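Local coordinates for fatty acid multifunctional protein (atmfp2) (Arabidopsis thaliana, PDB 2WTB) that carries out enoyl-CoA hydration and NAD-dependent 3-hydroxyacyl-CoA oxidation in peroxisomal fatty acid beta-oxidation, serving seed germination and benzoic acid biosynthesis, at residues Arg153-Leu157 / Val158-Lys162; Val215-Thr218 / Asp219-Pro222; Asp253-Glu256 / Val257-Ser261. All coordinates share one frame; numbering follows the deposited sequence.

Followed from the N terminus, the three contacts come in series, each between neighbouring residues, so none nests in or crosses another. Interaction 1 makes the abrupt turn from helix 150-158 into helix 160-169. Interaction 2 closes a four-residue beta turn in the loop between helices 193-205 and 224-241, and interaction 3 forms the final turns of helix 247-260. Distant in sequence, they meet in space. R156 of interaction 1 gives a probable hydrogen bond from NH1 to the carbonyl oxygen of K217 in interaction 2. L160 of interaction 1 lays CD1 against I255 and I259 of interaction 3, joining helix 160-169 to helix 247-260.

Interaction 1. Residues Arg153-Leu157 / Val158-Lys162; sequences RLPRL and VGLTK
L154 and V158 touch across the last turn of helix 150-158, just before G159 ends that helix and caps the next, within the crotonase-like hydratase/isomerase region of the protein. The L154 CD1 methyl meets both branches of V158, 3.6 Å from CG2 and 3.7 Å from CG1. It can do so because L154 has CG anti to its own N (chi1 -178°), beside the carbonyl carbon. V158 CG2 also comes within 3.2 Å of L154 O. That oxygen is gripped by two backbone donors, L157 N and V158 N, the second at 2.9 Å.

One residue further on, the helical pattern gives out. G159 N makes a weak bond to P155 O, bent to 128° at the hydrogen, and G159 itself turns to a phi of 104°, a value at which a beta carbon would press on the preceding carbonyl oxygen. The same glycine is the N-cap residue of helix 160-169. P155 CB rests 4.1 Å from L160 CD1, and P155 CA directs its hydrogen at G159 O, 3.4 Å away. P155, whose nitrogen has no proton to give the turn before, also marks a kink on the near side of the junction.

Outside this shell, A163 and I167 of helix 160-169, L137, and M122 of helix 116-123 surround L154, whose side chain is about 7 Å from that of E119, a predicted active-site residue. The turn is anchored further out by R153, whose NH2 forms a salt bridge with E99 OE1 and a hydrogen bond with T95 OG1.

Interaction 2. Residues Val215-Thr218 / Asp219-Pro222; sequences VSKT and DKLP
T218 to L221 fold into a type I beta turn, closed by the bond from L221 N to T218 O (3.0 Å, 146° at the hydrogen). A water reinforces the closure by donating to T218 O at 2.8 Å and to L221 O at 3.2 Å. The T218 CG2 methyl lies loosely alongside L221 CB, and both residues lean on R156 of helix 150-158.

K217, just before the turn, runs out fully extended until its last bond, where a bend (chi4 66°) swings NZ toward D219. The resulting salt bridge is long, 3.7 Å from NZ to OD2, and the two side chains cross at an angle. The lysine's CE meanwhile lies 4.1 Å from K220 CG, these two chains running side by side in the same direction. K220 then coils away to a weak hydrogen bond from NZ to L157 O.

An alanine in place of K217 would probably leave the D219 carboxylate without this positive neighbour and bare the K220 CG methylene. Given its length and its place on the surface, the pairing is best read as loose electrostatics, while the backbone bond closes the turn and the water bridges its two carbonyls.

Interaction 3. Residues Asp253-Glu256 / Val257-Ser261; sequences DAIE and VGIVS
I255 and I259 stand one turn apart on helix 247-260, an i to i+4 pairing on an alpha helix that lies among helices 160-169, 224-241 and 263-277. I255 CG2 is 4.2 Å from I259 CD1. The I259 rotamer sets CG1 anti to the carbonyl carbon and beside the backbone N (chi1 -66°), which brings CG1 to 3.3 Å from I255 O.

Both valines repeat the theme with CG2. V257 holds that methyl beside its own N, 3.3 Å from D253 O, and V260 brings the same branch to 3.5 Å from E256 O. E256 instead has CG anti to N (chi1 -178°) and an extended chain beyond it. Its methylene CG comes 4.2 Å from V260 CG2, while the carboxylate reaches on to R228.

The backbone bonds are alpha-helical. V257 N to D253 O is almost straight at 177°, I259 N reaches I255 O at 3.2 Å, and E256 O takes V260 N at 2.8 Å. A weak i to i+3 bond from I259 N also falls on E256 O.

The chemistry is thus divided: the isoleucines face L160 of helix 160-169, while V257 packs on K269 of helix 263-277 and V260 on R228 of helix 224-241. The D253 OD1 salt bridge with K235 probably contributes most to the polar tie with helix 224-241, the E256-R228 ion pair being long and weak.

Interaction 1. Residues Arg153-Leu157 / Val158-Lys162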
loop_
_atom_site.group_PDB
_atom_site.type_symbol
_atom_site.label_atom_id
_atom_site.label_comp_id
_atom_site.label_asym_id
_atom_site.label_seq_id
_atom_site.Cartn_x
_atom_site.Cartn_y
_atom_site.Cartn_z
ATOM N N ARG A 153 24.472 -12.950 -2.670
ATOM C CA ARG A 153 24.128 -14.345 -2.915
ATOM C C ARG A 153 22.995 -14.542 -3.921
ATOM O O ARG A 153 22.987 -15.524 -4.663
ATOM C CB ARG A 153 23.828 -15.059 -1.596
ATOM C CG ARG A 153 25.026 -15.102 -0.664
ATOM C CD ARG A 153 24.789 -15.969 0.561
ATOM N NE ARG A 153 26.018 -16.114 1.338
ATOM C CZ ARG A 153 26.418 -15.259 2.275
ATOM N NH1 ARG A 153 25.681 -14.192 2.567
ATOM N NH2 ARG A 153 27.556 -15.471 2.922
ATOM N N LEU A 154 22.048 -13.611 -3.958
ATOM C CA LEU A 154 20.918 -13.731 -4.880
ATOM C C LEU A 154 21.355 -13.761 -6.348
ATOM O O LEU A 154 21.008 -14.690 -7.077
ATOM C CB LEU A 154 19.878 -12.630 -4.638
ATOM C CG LEU A 154 18.619 -12.688 -5.511
ATOM C CD1 LEU A 154 17.990 -14.071 -5.473
ATOM C CD2 LEU A 154 17.612 -11.633 -5.084
ATOM N N PRO A 155 22.117 -12.746 -6.790
ATOM C CA PRO A 155 22.589 -12.762 -8.179
ATOM C C PRO A 155 23.435 -13.995 -8.491
ATOM O O PRO A 155 23.414 -14.481 -9.620
ATOM C CB PRO A 155 23.443 -11.493 -8.276
ATOM C CG PRO A 155 22.916 -10.603 -7.203
ATOM C CD PRO A 155 22.529 -11.520 -6.085
ATOM N N ARG A 156 24.164 -14.496 -7.499
ATOM C CA ARG A 156 25.012 -15.669 -7.696
ATOM C C ARG A 156 24.224 -16.983 -7.748
ATOM O O ARG A 156 24.715 -17.986 -8.268
ATOM C CB ARG A 156 26.095 -15.736 -6.615
ATOM C CG ARG A 156 27.117 -14.622 -6.725
ATOM C CD ARG A 156 28.085 -14.622 -5.559
ATOM N NE ARG A 156 28.895 -13.406 -5.549
ATOM C CZ ARG A 156 30.066 -13.286 -6.163
ATOM N NH1 ARG A 156 30.570 -14.308 -6.836
ATOM N NH2 ARG A 156 30.733 -12.142 -6.103
ATOM N N LEU A 157 23.007 -16.974 -7.215
ATOM C CA LEU A 157 22.182 -18.183 -7.188
ATOM C C LEU A 157 21.147 -18.228 -8.310
ATOM O O LEU A 157 20.834 -19.300 -8.828
ATOM C CB LEU A 157 21.491 -18.341 -5.830
ATOM C CG LEU A 157 22.370 -18.860 -4.691
ATOM C CD1 LEU A 157 21.615 -18.847 -3.372
ATOM C CD2 LEU A 157 22.879 -20.258 -5.003
ATOM N N VAL A 158 20.621 -17.066 -8.687
ATOM C CA VAL A 158 19.531 -17.020 -9.655
ATOM C C VAL A 158 19.898 -16.259 -10.919
ATOM O O VAL A 158 19.152 -16.275 -11.897
ATOM C CB VAL A 158 18.263 -16.384 -9.053
ATOM C CG1 VAL A 158 17.942 -17.016 -7.707
ATOM C CG2 VAL A 158 18.435 -14.879 -8.918
ATOM N N GLY A 159 21.050 -15.596 -10.896
ATOM C CA GLY A 159 21.480 -14.781 -12.016
ATOM C C GLY A 159 21.290 -13.306 -11.722
ATOM O O GLY A 159 20.514 -12.938 -10.840
ATOM N N LEU A 160 21.999 -12.459 -12.461
ATOM C CA LEU A 160 21.933 -11.017 -12.245
ATOM C C LEU A 160 20.609 -10.426 -12.722
ATOM O O LEU A 160 20.032 -9.563 -12.063
ATOM C CB LEU A 160 23.096 -10.315 -12.947
ATOM C CG LEU A 160 23.195 -8.813 -12.675
ATOM C CD1 LEU A 160 23.305 -8.554 -11.178
ATOM C CD2 LEU A 160 24.365 -8.192 -13.427
ATOM N N THR A 161 20.133 -10.893 -13.872
ATOM C CA THR A 161 18.903 -10.373 -14.461
ATOM C C THR A 161 17.694 -10.612 -13.561
ATOM O O THR A 161 16.877 -9.713 -13.348
ATOM C CB THR A 161 18.640 -10.992 -15.847
ATOM O OG1 THR A 161 19.755 -10.729 -16.709
ATOM C CG2 THR A 161 17.380 -10.407 -16.461
ATOM N N LYS A 162 17.583 -11.827 -13.033
ATOM C CA LYS A 162 16.466 -12.173 -12.162
ATOM C C LYS A 162 16.614 -11.516 -10.798
ATOM O O LYS A 162 15.649 -10.986 -10.247
ATOM C CB LYS A 162 16.355 -13.688 -11.997
ATOM C CG LYS A 162 15.095 -14.125 -11.281
ATOM C CD LYS A 162 13.867 -13.559 -11.971
ATOM C CE LYS A 162 12.583 -14.088 -11.354
ATOM N NZ LYS A 162 11.377 -13.516 -12.024
#

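Interaction 2. Residues Val215-Thr218 / Asp219-Pro222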
loop_
_atom_site.group_PDB
_atom_site.type_symbol
_atom_site.label_atom_id
_atom_site.label_comp_id
_atom_site.label_asym_id
_atom_site.label_seq_id
_atom_site.Cartn_x
_atom_site.Cartn_y
_atom_site.Cartn_z
ATOM N N VAL A 215 28.238 -17.614 -1.820
ATOM C CA VAL A 215 28.858 -16.295 -1.868
ATOM C C VAL A 215 30.051 -16.242 -2.822
ATOM O O VAL A 215 30.359 -15.190 -3.379
ATOM C CB VAL A 215 29.286 -15.813 -0.466
ATOM C CG1 VAL A 215 30.721 -16.228 -0.175
ATOM C CG2 VAL A 215 29.141 -14.305 -0.360
ATOM N N SER A 216 30.715 -17.376 -3.011
ATOM C CA SER A 216 31.864 -17.438 -3.914
ATOM C C SER A 216 31.549 -18.215 -5.194
ATOM O O SER A 216 32.424 -18.849 -5.779
ATOM C CB SER A 216 33.082 -18.032 -3.202
ATOM O OG SER A 216 32.735 -19.184 -2.453
ATOM N N LYS A 217 30.293 -18.150 -5.622
ATOM C CA LYS A 217 29.837 -18.841 -6.822
ATOM C C LYS A 217 29.732 -17.855 -7.984
ATOM O O LYS A 217 29.087 -16.815 -7.863
ATOM C CB LYS A 217 28.478 -19.492 -6.552
ATOM C CG LYS A 217 27.897 -20.295 -7.706
ATOM C CD LYS A 217 26.448 -20.680 -7.408
ATOM C CE LYS A 217 25.890 -21.637 -8.449
ATOM N NZ LYS A 217 26.587 -22.953 -8.408
ATOM N N THR A 218 30.365 -18.187 -9.106
ATOM C CA THR A 218 30.392 -17.297 -10.268
ATOM C C THR A 218 29.685 -17.904 -11.481
ATOM O O THR A 218 29.391 -17.209 -12.455
ATOM C CB THR A 218 31.836 -16.919 -10.642
ATOM O OG1 THR A 218 32.463 -16.284 -9.522
ATOM C CG2 THR A 218 31.857 -15.969 -11.830
ATOM N N ASP A 219 29.414 -19.202 -11.405
ATOM C CA ASP A 219 28.670 -19.919 -12.438
ATOM C C ASP A 219 27.565 -19.103 -13.104
ATOM O O ASP A 219 27.408 -19.147 -14.319
ATOM C CB ASP A 219 28.045 -21.188 -11.849
ATOM C CG ASP A 219 28.880 -22.424 -12.103
ATOM O OD1 ASP A 219 29.642 -22.438 -13.095
ATOM O OD2 ASP A 219 28.764 -23.386 -11.317
ATOM N N LYS A 220 26.791 -18.375 -12.304
ATOM C CA LYS A 220 25.571 -17.743 -12.799
ATOM C C LYS A 220 25.749 -16.291 -13.229
ATOM O O LYS A 220 24.868 -15.719 -13.871
ATOM C CB LYS A 220 24.459 -17.842 -11.751
ATOM C CG LYS A 220 24.161 -19.260 -11.290
ATOM C CD LYS A 220 23.794 -20.159 -12.462
ATOM C CE LYS A 220 22.556 -19.649 -13.182
ATOM N NZ LYS A 220 21.395 -19.528 -12.262
ATOM N N LEU A 221 26.883 -15.693 -12.875
ATOM C CA LEU A 221 27.141 -14.299 -13.224
ATOM C C LEU A 221 27.547 -14.149 -14.684
ATOM O O LEU A 221 28.136 -15.058 -15.269
ATOM C CB LEU A 221 28.226 -13.705 -12.327
ATOM C CG LEU A 221 27.914 -13.610 -10.836
ATOM C CD1 LEU A 221 29.078 -12.973 -10.096
ATOM C CD2 LEU A 221 26.633 -12.826 -10.605
ATOM N N PRO A 222 27.216 -12.998 -15.280
ATOM C CA PRO A 222 27.644 -12.638 -16.633
ATOM C C PRO A 222 29.107 -12.205 -16.635
ATOM O O PRO A 222 29.663 -11.935 -15.567
ATOM C CB PRO A 222 26.747 -11.440 -16.981
ATOM C CG PRO A 222 25.660 -11.433 -15.956
ATOM C CD PRO A 222 26.267 -12.018 -14.728
HETATM O O HOH W 1 30.721 -16.911 -14.870
#

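Interaction 3. Residues Asp253-Glu256 / Val257-Ser261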
loop_
_atom_site.group_PDB
_atom_site.type_symbol
_atom_site.label_atom_id
_atom_site.label_comp_id
_atom_site.label_asym_id
_atom_site.label_seq_id
_atom_site.Cartn_x
_atom_site.Cartn_y
_atom_site.Cartn_z
ATOM N N ASP A 253 24.665 -0.212 -6.187
ATOM C CA ASP A 253 26.079 -0.020 -5.893
ATOM C C ASP A 253 26.667 -1.258 -5.226
ATOM O O ASP A 253 27.667 -1.807 -5.687
ATOM C CB ASP A 253 26.282 1.196 -4.988
ATOM C CG ASP A 253 26.104 2.505 -5.724
ATOM O OD1 ASP A 253 26.149 2.495 -6.971
ATOM O OD2 ASP A 253 25.924 3.545 -5.053
ATOM N N ALA A 254 26.041 -1.688 -4.134
ATOM C CA ALA A 254 26.510 -2.849 -3.393
ATOM C C ALA A 254 26.600 -4.077 -4.290
ATOM O O ALA A 254 27.475 -4.926 -4.111
ATOM C CB ALA A 254 25.596 -3.127 -2.206
ATOM N N ILE A 255 25.692 -4.166 -5.256
ATOM C CA ILE A 255 25.657 -5.308 -6.163
ATOM C C ILE A 255 26.853 -5.283 -7.110
ATOM O O ILE A 255 27.528 -6.296 -7.299
ATOM C CB ILE A 255 24.339 -5.357 -6.971
ATOM C CG1 ILE A 255 23.138 -5.467 -6.028
ATOM C CG2 ILE A 255 24.350 -6.526 -7.943
ATOM C CD1 ILE A 255 21.810 -5.654 -6.735
ATOM N N GLU A 256 27.116 -4.117 -7.693
ATOM C CA GLU A 256 28.225 -3.955 -8.626
ATOM C C GLU A 256 29.572 -4.213 -7.958
ATOM O O GLU A 256 30.413 -4.934 -8.497
ATOM C CB GLU A 256 28.203 -2.557 -9.248
ATOM C CG GLU A 256 29.301 -2.318 -10.272
ATOM C CD GLU A 256 29.082 -1.051 -11.069
ATOM O OE1 GLU A 256 29.838 -0.816 -12.037
ATOM O OE2 GLU A 256 28.152 -0.290 -10.729
ATOM N N VAL A 257 29.772 -3.622 -6.785
ATOM C CA VAL A 257 31.009 -3.803 -6.037
ATOM C C VAL A 257 31.301 -5.279 -5.790
ATOM O O VAL A 257 32.429 -5.739 -5.975
ATOM C CB VAL A 257 30.969 -3.059 -4.690
ATOM C CG1 VAL A 257 32.217 -3.364 -3.874
ATOM C CG2 VAL A 257 30.826 -1.565 -4.920
ATOM N N GLY A 258 30.279 -6.020 -5.375
ATOM C CA GLY A 258 30.427 -7.437 -5.112
ATOM C C GLY A 258 30.834 -8.220 -6.345
ATOM O O GLY A 258 31.581 -9.194 -6.258
ATOM N N ILE A 259 30.334 -7.796 -7.499
ATOM C CA ILE A 259 30.658 -8.460 -8.755
ATOM C C ILE A 259 32.075 -8.120 -9.210
ATOM O O ILE A 259 32.840 -9.000 -9.604
ATOM C CB ILE A 259 29.661 -8.078 -9.860
ATOM C CG1 ILE A 259 28.273 -8.622 -9.527
ATOM C CG2 ILE A 259 30.131 -8.602 -11.206
ATOM C CD1 ILE A 259 27.207 -8.224 -10.520
ATOM N N VAL A 260 32.419 -6.839 -9.144
ATOM C CA VAL A 260 33.702 -6.355 -9.634
ATOM C C VAL A 260 34.845 -6.603 -8.653
ATOM O O VAL A 260 35.806 -7.302 -8.973
ATOM C CB VAL A 260 33.636 -4.853 -9.963
ATOM C CG1 VAL A 260 35.024 -4.312 -10.239
ATOM C CG2 VAL A 260 32.717 -4.614 -11.150
ATOM N N SER A 261 34.739 -6.028 -7.460
ATOM C CA SER A 261 35.802 -6.132 -6.466
ATOM C C SER A 261 35.745 -7.444 -5.687
ATOM O O SER A 261 36.524 -7.658 -4.759
ATOM C CB SER A 261 35.748 -4.948 -5.501
ATOM O OG SER A 261 35.747 -3.717 -6.203
#